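Local structure of Glp_546_48378_50642 (Giardia intestinalis, 2QVW) at residues Q335-L340 with Y408-G413; V373-L378 with W404-E409; D342-F347 with L658-A663; C291-G296 with T417-I422. The protein cleaves double-stranded RNA into fragments of 21 to 23 base pairs, the siRNAs that direct selective destruction of matching RNAs in RNA interference. All blocks are in the same frame, centred on the assembly; numbering follows the deposited sequence.

In the fold
Contacts 1, 2 and 3 meet at the acidic residues of the first RNase III site. Contact 1 crosses helices 330-356 and 404-417, which carry Glu338, Asp406 and Glu409, the likely ligands of one manganese site. Contact 2, about 10 Å from contact 1 between centres, shares Tyr408 and Glu409 with it and packs helix 375-384 on helix 404-417. Contact 3, about 11 Å from contact 1 between centres, joins helix 330-356 to helix 648-669 of the second RNase III domain; its Asp342 OD2 lies 2.7 Å from the like-charged Glu409 OE2 of contacts 1 and 2. Contact 4 lies farther from the acidic residues, with the Thr417 and Glu338 side chains about 11 Å apart.

Contact 1 of 4, residues Q335-L340 with Y408-G413; sequences QRLELL and YEEIVG
Leu337 overlaps the side chain of Glu410, the two crossing obliquely. Glu410 is bent at chi2, which brings its CD to 4.1 Å from Leu337 CD1, and OE2 is the carboxylate oxygen turned to the leucine. The other methyl of Leu337, CD2, faces the backbone of Gly413 and lies 3.9 Å from Gly413 O. Because Gly413 presents only its CA, the carbonyl of Leu337 can approach it: Leu337 O is 3.1 Å from Gly413 CA in a CA-H...O contact that is nearly straight at the hydrogen. The backbones are correspondingly close, with Glu338 CA 3.6 Å from Glu410 CA, and the two helix axes pass 6.5 Å apart at 89°. This crossing belongs to the RNase III domain: helix 330-356, with the RNase III signature, contributes Glu338, and helix 404-417 contributes Glu409, which, with Asp406, probably bind one manganese ion. Glu338 extends beyond CG to meet Glu409, and its CG is 3.7 Å from Glu409 CB. Their carboxylates converge with OE1 of Glu338 3.0 Å from OE1 of Glu409 and planes 38° apart. Both oxygens are acceptors, so the pair is no hydrogen bond; a bound manganese ion lies about 3 Å from the Glu409 side chain.

Contact 2 of 4, residues V373-L378 with W404-E409; sequences VRNEAL and WADMYE. With MN (manganese (II) ion), chain P.
Leu378 sets its CD2 methyl over one face of the Tyr408 ring, in a CH-pi contact 3.9 Å from the ring centroid and 21° off the normal. The methyl is displaced toward the rim, with CD2 and CE2 of the ring among its nearest atoms, and the two side chains cross at about a right angle. Tyr408 directs its CB to the 373-378 segment and has CG anti to its backbone N (chi1 -169°). The second methyl, Leu378 CD1, also lies near the ring, but it meets Glu409 as well: Leu378 CD1 is 3.9 Å from Glu409 CG, again with the side chains about perpendicular. Nearer the start of helix 404-417, Leu378 CB rests 3.9 Å from Ala405 CB. The same alanine methyl touches the amide of Asn375, whose ND2 is the nearest atom and whose CG is 3.7 Å from Ala405 CB. The Tyr408 hydroxyl is hydrogen-bonded to Thr432 on helix 421-433, and Leu345 of helix 330-356 also packs on Leu378. On the 373-378 side, Glu376 points away from this packing and binds a manganese ion through OE2, at 2.3 Å from OE2 to the metal; this ion is distinct from the one beside Glu409. No hydrogen bond joins the two segments. The contact is therefore carried mainly by apolar surface, and Glu409 takes part through its methylene carbon while its carboxylate belongs to the acidic cluster of the RNase III site.

Contact 3 of 4, residues D342-F347 with L658-A663; sequences DAVLGF and LKCSLA
Ala343 is the bump at the closest point of the two helices: its CB is directed onto the backbone of the opposing helix, 3.9 Å from Cys660 CA and 4.1 Å from Lys659 O. The CA atoms of Ala343 and Cys660 lie 4.9 Å apart and the axes, running nearly antiparallel at 151°, pass at 8.3 Å, both consistent with a small residue at the crossing. Cys660 is the reciprocal bump and enters the hollow formed by Ala343, Val344 and Phe347. Its SG, anti to the backbone N (chi1 -169°), meets Val344 CG1, while Cys660 CB lies 4.2 Å from Phe347 CB. Beyond CB the Phe347 side chain leads away and packs on Leu732 and Tyr567. At the border, Lys659 stretches out in a fully extended chain to Asp342, forming a long salt bridge of 3.9 Å between Lys659 NZ and Asp342 OD1. These two helices come from the two RNase III domains, which pair within one chain as an internal counterpart of the RNase III dimer. The interface is thus mainly apolar, and Lys659, which also touches the acidic Glu686, may weakly offset the charge of Asp342.

Contact 4 of 4, residues C291-G296 with T417-I422; sequences CGRIGG and TGPNGI
Arg293 supplies the hydrogen bond that links the two segments, from NH2 to Thr417 OG1 at 2.9 Å. The acceptor lies close to the guanidinium plane, but the bond is bent, with 131° at the hydrogen. Thr417 OG1 is also hydrogen-bonded to the carbonyls of Gly413 and Ser414. The rotation of the guanidinium is further fixed by NH1, which bonds to Cys291 SG within its own segment at 3.4 Å, again near the plane, and to Ser414 O. Packing against flat surfaces forms the second group. Gly418 CA lies over one guanidinium face, offset toward the rim and 3.5 Å from Arg293 CZ. Arg293 runs extended from CG to NE, and the start of this chain passes by the proline, with Arg293 CG 4.0 Å from Pro419 CD. The Pro419 ring leans on the peptide of Gly292, with Pro419 CG 3.4 Å from Gly292 C. Polar proximity without a bond is the third kind: Asn420 brings ND2 beside Cys291 O, but the angle is too poor for a hydrogen bond. Here Gly292 offers bare backbone, at a phi of 113°, to both Pro419 and Asn420. A positive guanidinium beside carbonyls at the C-terminal end of helix 404-417 would probably be stabilised by the helix dipole. Arg293 holds that helix end at Thr417, while Pro419 and Asn420 pack on Cys291 and Gly292 of the segment leading into helix 295-306; both belong to the type I beta turn, Gly418 to Gly421, that connects helices 404-417 and 421-433.

Contact 1 of 4, residues Q335-L340 with Y408-G413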
loop_
_atom_site.group_PDB
_atom_site.type_symbol
_atom_site.label_atom_id
_atom_site.label_comp_id
_atom_site.label_asym_id
_atom_site.label_seq_id
_atom_site.Cartn_x
_atom_site.Cartn_y
_atom_site.Cartn_z
ATOM N N GLN A 335 4.498 0.518 9.566
ATOM C CA GLN A 335 4.310 -0.124 10.843
ATOM C C GLN A 335 3.236 -1.216 10.783
ATOM O O GLN A 335 3.472 -2.345 11.204
ATOM C CB GLN A 335 3.919 0.927 11.878
ATOM C CG GLN A 335 4.504 0.686 13.252
ATOM C CD GLN A 335 4.043 1.711 14.276
ATOM O OE1 GLN A 335 4.144 2.925 14.054
ATOM N NE2 GLN A 335 3.539 1.223 15.415
ATOM N N ARG A 336 2.060 -0.886 10.257
ATOM C CA ARG A 336 0.965 -1.854 10.191
ATOM C C ARG A 336 0.937 -2.790 8.979
ATOM O O ARG A 336 -0.008 -3.554 8.807
ATOM C CB ARG A 336 -0.373 -1.121 10.323
ATOM C CG ARG A 336 -0.548 0.074 9.408
ATOM C CD ARG A 336 -1.447 1.105 10.063
ATOM N NE ARG A 336 -2.714 0.522 10.486
ATOM C CZ ARG A 336 -3.678 0.165 9.648
ATOM N NH1 ARG A 336 -3.518 0.336 8.352
ATOM N NH2 ARG A 336 -4.794 -0.372 10.104
ATOM N N LEU A 337 1.964 -2.731 8.137
ATOM C CA LEU A 337 2.033 -3.608 6.977
ATOM C C LEU A 337 3.045 -4.694 7.305
ATOM O O LEU A 337 2.946 -5.819 6.824
ATOM C CB LEU A 337 2.470 -2.834 5.727
ATOM C CG LEU A 337 1.435 -1.901 5.094
ATOM C CD1 LEU A 337 2.029 -1.243 3.864
ATOM C CD2 LEU A 337 0.196 -2.693 4.722
ATOM N N GLU A 338 4.022 -4.340 8.132
ATOM C CA GLU A 338 5.051 -5.279 8.566
ATOM C C GLU A 338 4.382 -6.245 9.538
ATOM O O GLU A 338 4.486 -7.465 9.408
ATOM C CB GLU A 338 6.176 -4.533 9.282
ATOM C CG GLU A 338 7.138 -5.450 10.008
ATOM C CD GLU A 338 8.023 -4.713 10.985
ATOM O OE1 GLU A 338 8.753 -5.380 11.747
ATOM O OE2 GLU A 338 7.983 -3.469 10.988
ATOM N N LEU A 339 3.687 -5.671 10.512
ATOM C CA LEU A 339 2.969 -6.429 11.523
ATOM C C LEU A 339 2.137 -7.483 10.820
ATOM O O LEU A 339 2.111 -8.646 11.234
ATOM C CB LEU A 339 2.065 -5.491 12.329
ATOM C CG LEU A 339 1.185 -6.040 13.454
ATOM C CD1 LEU A 339 2.039 -6.733 14.485
ATOM C CD2 LEU A 339 0.408 -4.904 14.096
ATOM N N LEU A 340 1.468 -7.066 9.749
ATOM C CA LEU A 340 0.638 -7.967 8.971
ATOM C C LEU A 340 1.460 -8.874 8.054
ATOM O O LEU A 340 1.089 -10.016 7.810
ATOM C CB LEU A 340 -0.341 -7.178 8.115
ATOM C CG LEU A 340 -1.314 -8.080 7.358
ATOM C CD1 LEU A 340 -2.356 -8.624 8.319
ATOM C CD2 LEU A 340 -1.980 -7.301 6.250
ATOM N N TYR A 408 11.276 -6.629 4.805
ATOM C CA TYR A 408 10.797 -7.838 4.147
ATOM C C TYR A 408 9.339 -8.100 4.485
ATOM O O TYR A 408 8.520 -8.290 3.601
ATOM C CB TYR A 408 11.631 -9.036 4.574
ATOM C CG TYR A 408 11.379 -10.266 3.735
ATOM C CD1 TYR A 408 12.116 -10.503 2.577
ATOM C CD2 TYR A 408 10.404 -11.198 4.102
ATOM C CE1 TYR A 408 11.894 -11.639 1.803
ATOM C CE2 TYR A 408 10.170 -12.333 3.340
ATOM C CZ TYR A 408 10.918 -12.551 2.192
ATOM O OH TYR A 408 10.700 -13.677 1.433
ATOM N N GLU A 409 9.026 -8.106 5.778
ATOM C CA GLU A 409 7.672 -8.351 6.260
ATOM C C GLU A 409 6.715 -7.262 5.786
ATOM O O GLU A 409 5.537 -7.517 5.539
ATOM C CB GLU A 409 7.678 -8.405 7.786
ATOM C CG GLU A 409 8.701 -9.363 8.370
ATOM C CD GLU A 409 8.883 -9.184 9.868
ATOM O OE1 GLU A 409 9.120 -8.039 10.313
ATOM O OE2 GLU A 409 8.799 -10.190 10.606
ATOM N N GLU A 410 7.224 -6.041 5.677
ATOM C CA GLU A 410 6.425 -4.917 5.219
ATOM C C GLU A 410 6.007 -5.188 3.771
ATOM O O GLU A 410 4.831 -5.107 3.438
ATOM C CB GLU A 410 7.260 -3.645 5.314
ATOM C CG GLU A 410 6.488 -2.332 5.242
ATOM C CD GLU A 410 6.048 -1.960 3.841
ATOM O OE1 GLU A 410 6.651 -2.443 2.858
ATOM O OE2 GLU A 410 5.102 -1.161 3.719
ATOM N N ILE A 411 6.976 -5.516 2.916
ATOM C CA ILE A 411 6.694 -5.816 1.513
ATOM C C ILE A 411 5.641 -6.912 1.432
ATOM O O ILE A 411 4.693 -6.817 0.656
ATOM C CB ILE A 411 7.960 -6.310 0.757
ATOM C CG1 ILE A 411 8.779 -5.123 0.255
ATOM C CG2 ILE A 411 7.558 -7.180 -0.437
ATOM C CD1 ILE A 411 9.272 -4.223 1.339
ATOM N N VAL A 412 5.834 -7.957 2.233
ATOM C CA VAL A 412 4.913 -9.080 2.280
ATOM C C VAL A 412 3.539 -8.560 2.665
ATOM O O VAL A 412 2.549 -8.903 2.033
ATOM C CB VAL A 412 5.383 -10.141 3.309
ATOM C CG1 VAL A 412 4.399 -11.286 3.376
ATOM C CG2 VAL A 412 6.746 -10.667 2.922
ATOM N N GLY A 413 3.488 -7.720 3.688
ATOM C CA GLY A 413 2.219 -7.166 4.120
ATOM C C GLY A 413 1.602 -6.280 3.063
ATOM O O GLY A 413 0.382 -6.138 3.000
#

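Contact 2 of 4, residues V373-L378 with W404-E409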
loop_
_atom_site.group_PDB
_atom_site.type_symbol
_atom_site.label_atom_id
_atom_site.label_comp_id
_atom_site.label_asym_id
_atom_site.label_seq_id
_atom_site.Cartn_x
_atom_site.Cartn_y
_atom_site.Cartn_z
ATOM N N VAL A 373 12.159 -17.475 8.846
ATOM C CA VAL A 373 11.513 -16.218 9.232
ATOM C C VAL A 373 12.396 -15.373 10.152
ATOM O O VAL A 373 12.113 -14.211 10.420
ATOM C CB VAL A 373 10.192 -16.494 9.963
ATOM C CG1 VAL A 373 9.485 -15.190 10.274
ATOM C CG2 VAL A 373 9.318 -17.402 9.122
ATOM N N ARG A 374 13.465 -15.990 10.637
ATOM C CA ARG A 374 14.437 -15.369 11.528
ATOM C C ARG A 374 14.912 -14.030 10.974
ATOM O O ARG A 374 14.981 -13.849 9.766
ATOM C CB ARG A 374 15.612 -16.341 11.704
ATOM C CG ARG A 374 16.775 -15.859 12.533
ATOM C CD ARG A 374 17.849 -16.939 12.589
ATOM N NE ARG A 374 18.161 -17.450 11.255
ATOM C CZ ARG A 374 19.153 -18.291 10.987
ATOM N NH1 ARG A 374 19.940 -18.723 11.966
ATOM N NH2 ARG A 374 19.354 -18.706 9.741
ATOM N N ASN A 375 15.227 -13.093 11.861
ATOM C CA ASN A 375 15.695 -11.765 11.467
ATOM C C ASN A 375 17.035 -11.869 10.755
ATOM O O ASN A 375 17.242 -11.241 9.720
ATOM C CB ASN A 375 15.817 -10.869 12.704
ATOM C CG ASN A 375 16.348 -9.484 12.389
ATOM O OD1 ASN A 375 17.560 -9.274 12.298
ATOM N ND2 ASN A 375 15.442 -8.529 12.226
ATOM N N GLU A 376 17.946 -12.665 11.298
ATOM C CA GLU A 376 19.249 -12.823 10.675
ATOM C C GLU A 376 19.083 -13.283 9.238
ATOM O O GLU A 376 19.859 -12.908 8.368
ATOM C CB GLU A 376 20.089 -13.838 11.444
ATOM C CG GLU A 376 20.321 -13.468 12.895
ATOM C CD GLU A 376 19.129 -13.769 13.780
ATOM O OE1 GLU A 376 18.949 -14.944 14.148
ATOM O OE2 GLU A 376 18.372 -12.835 14.103
ATOM N N ALA A 377 18.056 -14.086 8.994
ATOM C CA ALA A 377 17.802 -14.608 7.665
ATOM C C ALA A 377 17.214 -13.550 6.742
ATOM O O ALA A 377 17.785 -13.255 5.693
ATOM C CB ALA A 377 16.873 -15.818 7.754
ATOM N N LEU A 378 16.077 -12.977 7.137
ATOM C CA LEU A 378 15.407 -11.968 6.329
ATOM C C LEU A 378 16.298 -10.780 6.060
ATOM O O LEU A 378 16.244 -10.188 4.988
ATOM C CB LEU A 378 14.130 -11.492 7.007
ATOM C CG LEU A 378 12.997 -12.507 7.207
ATOM C CD1 LEU A 378 11.744 -11.742 7.629
ATOM C CD2 LEU A 378 12.722 -13.289 5.931
ATOM N N TRP A 404 16.451 -3.909 8.952
ATOM C CA TRP A 404 16.261 -4.186 7.542
ATOM C C TRP A 404 15.166 -5.214 7.458
ATOM O O TRP A 404 14.148 -5.025 6.789
ATOM C CB TRP A 404 17.506 -4.812 6.915
ATOM C CG TRP A 404 18.700 -3.927 6.765
ATOM C CD1 TRP A 404 20.000 -4.332 6.702
ATOM C CD2 TRP A 404 18.720 -2.502 6.642
ATOM N NE1 TRP A 404 20.827 -3.254 6.542
ATOM C CE2 TRP A 404 20.067 -2.119 6.491
ATOM C CE3 TRP A 404 17.728 -1.515 6.615
ATOM C CZ2 TRP A 404 20.452 -0.774 6.351
ATOM C CZ3 TRP A 404 18.111 -0.178 6.470
ATOM C CH2 TRP A 404 19.457 0.175 6.328
ATOM N N ALA A 405 15.387 -6.310 8.173
ATOM C CA ALA A 405 14.454 -7.419 8.128
ATOM C C ALA A 405 13.004 -6.982 8.091
ATOM O O ALA A 405 12.193 -7.591 7.398
ATOM C CB ALA A 405 14.687 -8.349 9.286
ATOM N N ASP A 406 12.688 -5.923 8.832
ATOM C CA ASP A 406 11.331 -5.393 8.907
ATOM C C ASP A 406 10.793 -5.112 7.521
ATOM O O ASP A 406 9.616 -5.356 7.233
ATOM C CB ASP A 406 11.306 -4.086 9.698
ATOM C CG ASP A 406 11.965 -4.202 11.045
ATOM O OD1 ASP A 406 11.991 -3.175 11.760
ATOM O OD2 ASP A 406 12.452 -5.308 11.382
ATOM N N MET A 407 11.661 -4.582 6.667
ATOM C CA MET A 407 11.268 -4.249 5.311
ATOM C C MET A 407 10.692 -5.458 4.580
ATOM O O MET A 407 9.722 -5.336 3.830
ATOM C CB MET A 407 12.459 -3.678 4.535
ATOM C CG MET A 407 12.841 -2.246 4.926
ATOM S SD MET A 407 14.010 -1.454 3.774
ATOM C CE MET A 407 15.359 -1.160 4.847
ATOM N N TYR A 408 11.276 -6.629 4.805
ATOM C CA TYR A 408 10.797 -7.838 4.147
ATOM C C TYR A 408 9.339 -8.100 4.485
ATOM O O TYR A 408 8.520 -8.290 3.601
ATOM C CB TYR A 408 11.631 -9.036 4.574
ATOM C CG TYR A 408 11.379 -10.266 3.735
ATOM C CD1 TYR A 408 12.116 -10.503 2.577
ATOM C CD2 TYR A 408 10.404 -11.198 4.102
ATOM C CE1 TYR A 408 11.894 -11.639 1.803
ATOM C CE2 TYR A 408 10.170 -12.333 3.340
ATOM C CZ TYR A 408 10.918 -12.551 2.192
ATOM O OH TYR A 408 10.700 -13.677 1.433
ATOM N N GLU A 409 9.026 -8.106 5.778
ATOM C CA GLU A 409 7.672 -8.351 6.260
ATOM C C GLU A 409 6.715 -7.262 5.786
ATOM O O GLU A 409 5.537 -7.517 5.539
ATOM C CB GLU A 409 7.678 -8.405 7.786
ATOM C CG GLU A 409 8.701 -9.363 8.370
ATOM C CD GLU A 409 8.883 -9.184 9.868
ATOM O OE1 GLU A 409 9.120 -8.039 10.313
ATOM O OE2 GLU A 409 8.799 -10.190 10.606
HETATM MN MN MN P . 16.314 -13.553 14.969
#

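Contact 3 of 4, residues D342-F347 with L658-A663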
loop_
_atom_site.group_PDB
_atom_site.type_symbol
_atom_site.label_atom_id
_atom_site.label_comp_id
_atom_site.label_asym_id
_atom_site.label_seq_id
_atom_site.Cartn_x
_atom_site.Cartn_y
_atom_site.Cartn_z
ATOM N N ASP A 342 4.353 -9.955 8.688
ATOM C CA ASP A 342 4.969 -10.914 9.599
ATOM C C ASP A 342 4.076 -12.161 9.764
ATOM O O ASP A 342 4.549 -13.304 9.724
ATOM C CB ASP A 342 5.166 -10.241 10.954
ATOM C CG ASP A 342 6.031 -11.050 11.884
ATOM O OD1 ASP A 342 5.841 -12.284 11.959
ATOM O OD2 ASP A 342 6.896 -10.442 12.546
ATOM N N ALA A 343 2.781 -11.914 9.947
ATOM C CA ALA A 343 1.781 -12.956 10.132
ATOM C C ALA A 343 1.459 -13.796 8.891
ATOM O O ALA A 343 1.347 -15.014 8.989
ATOM C CB ALA A 343 0.509 -12.338 10.676
ATOM N N VAL A 344 1.286 -13.156 7.735
ATOM C CA VAL A 344 0.990 -13.883 6.501
ATOM C C VAL A 344 2.209 -14.695 6.129
ATOM O O VAL A 344 2.100 -15.838 5.709
ATOM C CB VAL A 344 0.676 -12.945 5.319
ATOM C CG1 VAL A 344 -0.593 -12.167 5.575
ATOM C CG2 VAL A 344 1.807 -11.997 5.108
ATOM N N LEU A 345 3.374 -14.083 6.282
ATOM C CA LEU A 345 4.629 -14.739 5.987
ATOM C C LEU A 345 4.739 -15.954 6.880
ATOM O O LEU A 345 5.139 -17.026 6.441
ATOM C CB LEU A 345 5.790 -13.793 6.273
ATOM C CG LEU A 345 7.161 -14.441 6.483
ATOM C CD1 LEU A 345 7.520 -15.334 5.307
ATOM C CD2 LEU A 345 8.200 -13.358 6.657
ATOM N N GLY A 346 4.382 -15.777 8.146
ATOM C CA GLY A 346 4.450 -16.873 9.092
ATOM C C GLY A 346 3.538 -18.017 8.710
ATOM O O GLY A 346 3.932 -19.185 8.767
ATOM N N PHE A 347 2.312 -17.683 8.320
ATOM C CA PHE A 347 1.339 -18.696 7.926
ATOM C C PHE A 347 1.752 -19.466 6.675
ATOM O O PHE A 347 1.608 -20.686 6.614
ATOM C CB PHE A 347 -0.031 -18.070 7.686
ATOM C CG PHE A 347 -0.981 -18.979 6.981
ATOM C CD1 PHE A 347 -1.204 -20.258 7.458
ATOM C CD2 PHE A 347 -1.620 -18.574 5.818
ATOM C CE1 PHE A 347 -2.051 -21.128 6.781
ATOM C CE2 PHE A 347 -2.470 -19.430 5.133
ATOM C CZ PHE A 347 -2.685 -20.708 5.611
ATOM N N LEU A 658 -4.892 -18.429 12.274
ATOM C CA LEU A 658 -5.646 -17.577 13.182
ATOM C C LEU A 658 -4.923 -16.258 13.375
ATOM O O LEU A 658 -5.538 -15.184 13.316
ATOM C CB LEU A 658 -5.819 -18.264 14.535
ATOM C CG LEU A 658 -6.551 -17.427 15.583
ATOM C CD1 LEU A 658 -7.844 -16.887 14.984
ATOM C CD2 LEU A 658 -6.824 -18.271 16.820
ATOM N N LYS A 659 -3.613 -16.347 13.601
ATOM C CA LYS A 659 -2.804 -15.160 13.805
ATOM C C LYS A 659 -2.899 -14.242 12.600
ATOM O O LYS A 659 -3.015 -13.027 12.741
ATOM C CB LYS A 659 -1.344 -15.530 14.042
ATOM C CG LYS A 659 -0.475 -14.319 14.380
ATOM C CD LYS A 659 1.007 -14.654 14.379
ATOM C CE LYS A 659 1.843 -13.424 14.709
ATOM N NZ LYS A 659 3.312 -13.642 14.530
ATOM N N CYS A 660 -2.849 -14.831 11.414
ATOM C CA CYS A 660 -2.940 -14.069 10.173
ATOM C C CYS A 660 -4.343 -13.467 10.012
ATOM O O CYS A 660 -4.507 -12.269 9.789
ATOM C CB CYS A 660 -2.630 -14.994 9.001
ATOM S SG CYS A 660 -2.395 -14.175 7.450
ATOM N N SER A 661 -5.345 -14.327 10.141
ATOM C CA SER A 661 -6.740 -13.945 10.025
ATOM C C SER A 661 -7.080 -12.719 10.861
ATOM O O SER A 661 -7.490 -11.693 10.324
ATOM C CB SER A 661 -7.615 -15.122 10.450
ATOM O OG SER A 661 -8.993 -14.817 10.317
ATOM N N LEU A 662 -6.920 -12.834 12.176
ATOM C CA LEU A 662 -7.217 -11.728 13.084
ATOM C C LEU A 662 -6.556 -10.428 12.675
ATOM O O LEU A 662 -7.227 -9.415 12.477
ATOM C CB LEU A 662 -6.763 -12.065 14.498
ATOM C CG LEU A 662 -7.677 -12.993 15.290
ATOM C CD1 LEU A 662 -7.038 -13.274 16.645
ATOM C CD2 LEU A 662 -9.068 -12.340 15.446
ATOM N N ALA A 663 -5.234 -10.466 12.574
ATOM C CA ALA A 663 -4.456 -9.302 12.182
ATOM C C ALA A 663 -5.181 -8.592 11.050
ATOM O O ALA A 663 -5.373 -7.373 11.070
ATOM C CB ALA A 663 -3.072 -9.742 11.725
#

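Contact 4 of 4, residues C291-G296 with T417-I422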
loop_
_atom_site.group_PDB
_atom_site.type_symbol
_atom_site.label_atom_id
_atom_site.label_comp_id
_atom_site.label_asym_id
_atom_site.label_seq_id
_atom_site.Cartn_x
_atom_site.Cartn_y
_atom_site.Cartn_z
ATOM N N CYS A 291 3.789 -4.877 -6.198
ATOM C CA CYS A 291 2.631 -5.113 -5.339
ATOM C C CYS A 291 1.337 -5.266 -6.129
ATOM O O CYS A 291 0.358 -5.840 -5.639
ATOM C CB CYS A 291 2.462 -3.948 -4.369
ATOM S SG CYS A 291 2.169 -2.381 -5.204
ATOM N N GLY A 292 1.336 -4.736 -7.344
ATOM C CA GLY A 292 0.159 -4.816 -8.184
ATOM C C GLY A 292 -0.429 -3.442 -8.407
ATOM O O GLY A 292 -1.070 -3.177 -9.430
ATOM N N ARG A 293 -0.202 -2.564 -7.436
ATOM C CA ARG A 293 -0.705 -1.194 -7.496
ATOM C C ARG A 293 -0.030 -0.421 -8.630
ATOM O O ARG A 293 0.997 -0.845 -9.169
ATOM C CB ARG A 293 -0.432 -0.476 -6.173
ATOM C CG ARG A 293 -0.931 -1.206 -4.939
ATOM C CD ARG A 293 -0.662 -0.380 -3.695
ATOM N NE ARG A 293 -1.267 -0.969 -2.513
ATOM C CZ ARG A 293 -0.815 -2.057 -1.909
ATOM N NH1 ARG A 293 0.257 -2.673 -2.371
ATOM N NH2 ARG A 293 -1.446 -2.540 -0.851
ATOM N N ILE A 294 -0.624 0.706 -9.001
ATOM C CA ILE A 294 -0.062 1.538 -10.049
ATOM C C ILE A 294 -0.437 2.989 -9.817
ATOM O O ILE A 294 -1.325 3.298 -9.018
ATOM C CB ILE A 294 -0.561 1.123 -11.439
ATOM C CG1 ILE A 294 -2.093 1.078 -11.454
ATOM C CG2 ILE A 294 0.033 -0.218 -11.831
ATOM C CD1 ILE A 294 -2.764 2.436 -11.543
ATOM N N GLY A 295 0.256 3.879 -10.512
ATOM C CA GLY A 295 -0.028 5.290 -10.370
ATOM C C GLY A 295 0.208 5.818 -8.971
ATOM O O GLY A 295 1.260 5.581 -8.383
ATOM N N GLY A 296 -0.783 6.530 -8.441
ATOM C CA GLY A 296 -0.671 7.116 -7.118
ATOM C C GLY A 296 -0.506 6.151 -5.961
ATOM O O GLY A 296 0.244 6.431 -5.029
ATOM N N THR A 417 -2.072 -6.803 0.626
ATOM C CA THR A 417 -3.122 -5.796 0.541
ATOM C C THR A 417 -3.219 -5.178 -0.847
ATOM O O THR A 417 -4.096 -4.363 -1.108
ATOM C CB THR A 417 -2.905 -4.673 1.554
ATOM O OG1 THR A 417 -1.553 -4.215 1.477
ATOM C CG2 THR A 417 -3.191 -5.164 2.962
ATOM N N GLY A 418 -2.307 -5.551 -1.735
ATOM C CA GLY A 418 -2.350 -5.029 -3.085
ATOM C C GLY A 418 -3.279 -5.921 -3.886
ATOM O O GLY A 418 -3.802 -6.897 -3.343
ATOM N N PRO A 419 -3.510 -5.632 -5.174
ATOM C CA PRO A 419 -4.403 -6.468 -5.975
ATOM C C PRO A 419 -3.886 -7.871 -6.277
ATOM O O PRO A 419 -4.627 -8.705 -6.787
ATOM C CB PRO A 419 -4.606 -5.630 -7.235
ATOM C CG PRO A 419 -3.319 -4.921 -7.377
ATOM C CD PRO A 419 -3.028 -4.482 -5.960
ATOM N N ASN A 420 -2.621 -8.133 -5.963
ATOM C CA ASN A 420 -2.034 -9.452 -6.211
ATOM C C ASN A 420 -2.262 -10.409 -5.046
ATOM O O ASN A 420 -2.239 -11.627 -5.221
ATOM C CB ASN A 420 -0.532 -9.331 -6.475
ATOM C CG ASN A 420 -0.230 -8.553 -7.729
ATOM O OD1 ASN A 420 -0.954 -8.652 -8.726
ATOM N ND2 ASN A 420 0.851 -7.778 -7.698
ATOM N N GLY A 421 -2.458 -9.836 -3.859
ATOM C CA GLY A 421 -2.721 -10.609 -2.659
ATOM C C GLY A 421 -1.810 -11.769 -2.326
ATOM O O GLY A 421 -0.639 -11.789 -2.712
ATOM N N ILE A 422 -2.372 -12.739 -1.603
ATOM C CA ILE A 422 -1.641 -13.928 -1.167
ATOM C C ILE A 422 -0.905 -14.596 -2.326
ATOM O O ILE A 422 0.220 -15.068 -2.167
ATOM C CB ILE A 422 -2.592 -14.947 -0.467
ATOM C CG1 ILE A 422 -1.769 -16.076 0.156
ATOM C CG2 ILE A 422 -3.620 -15.486 -1.456
ATOM C CD1 ILE A 422 -2.572 -16.977 1.036
#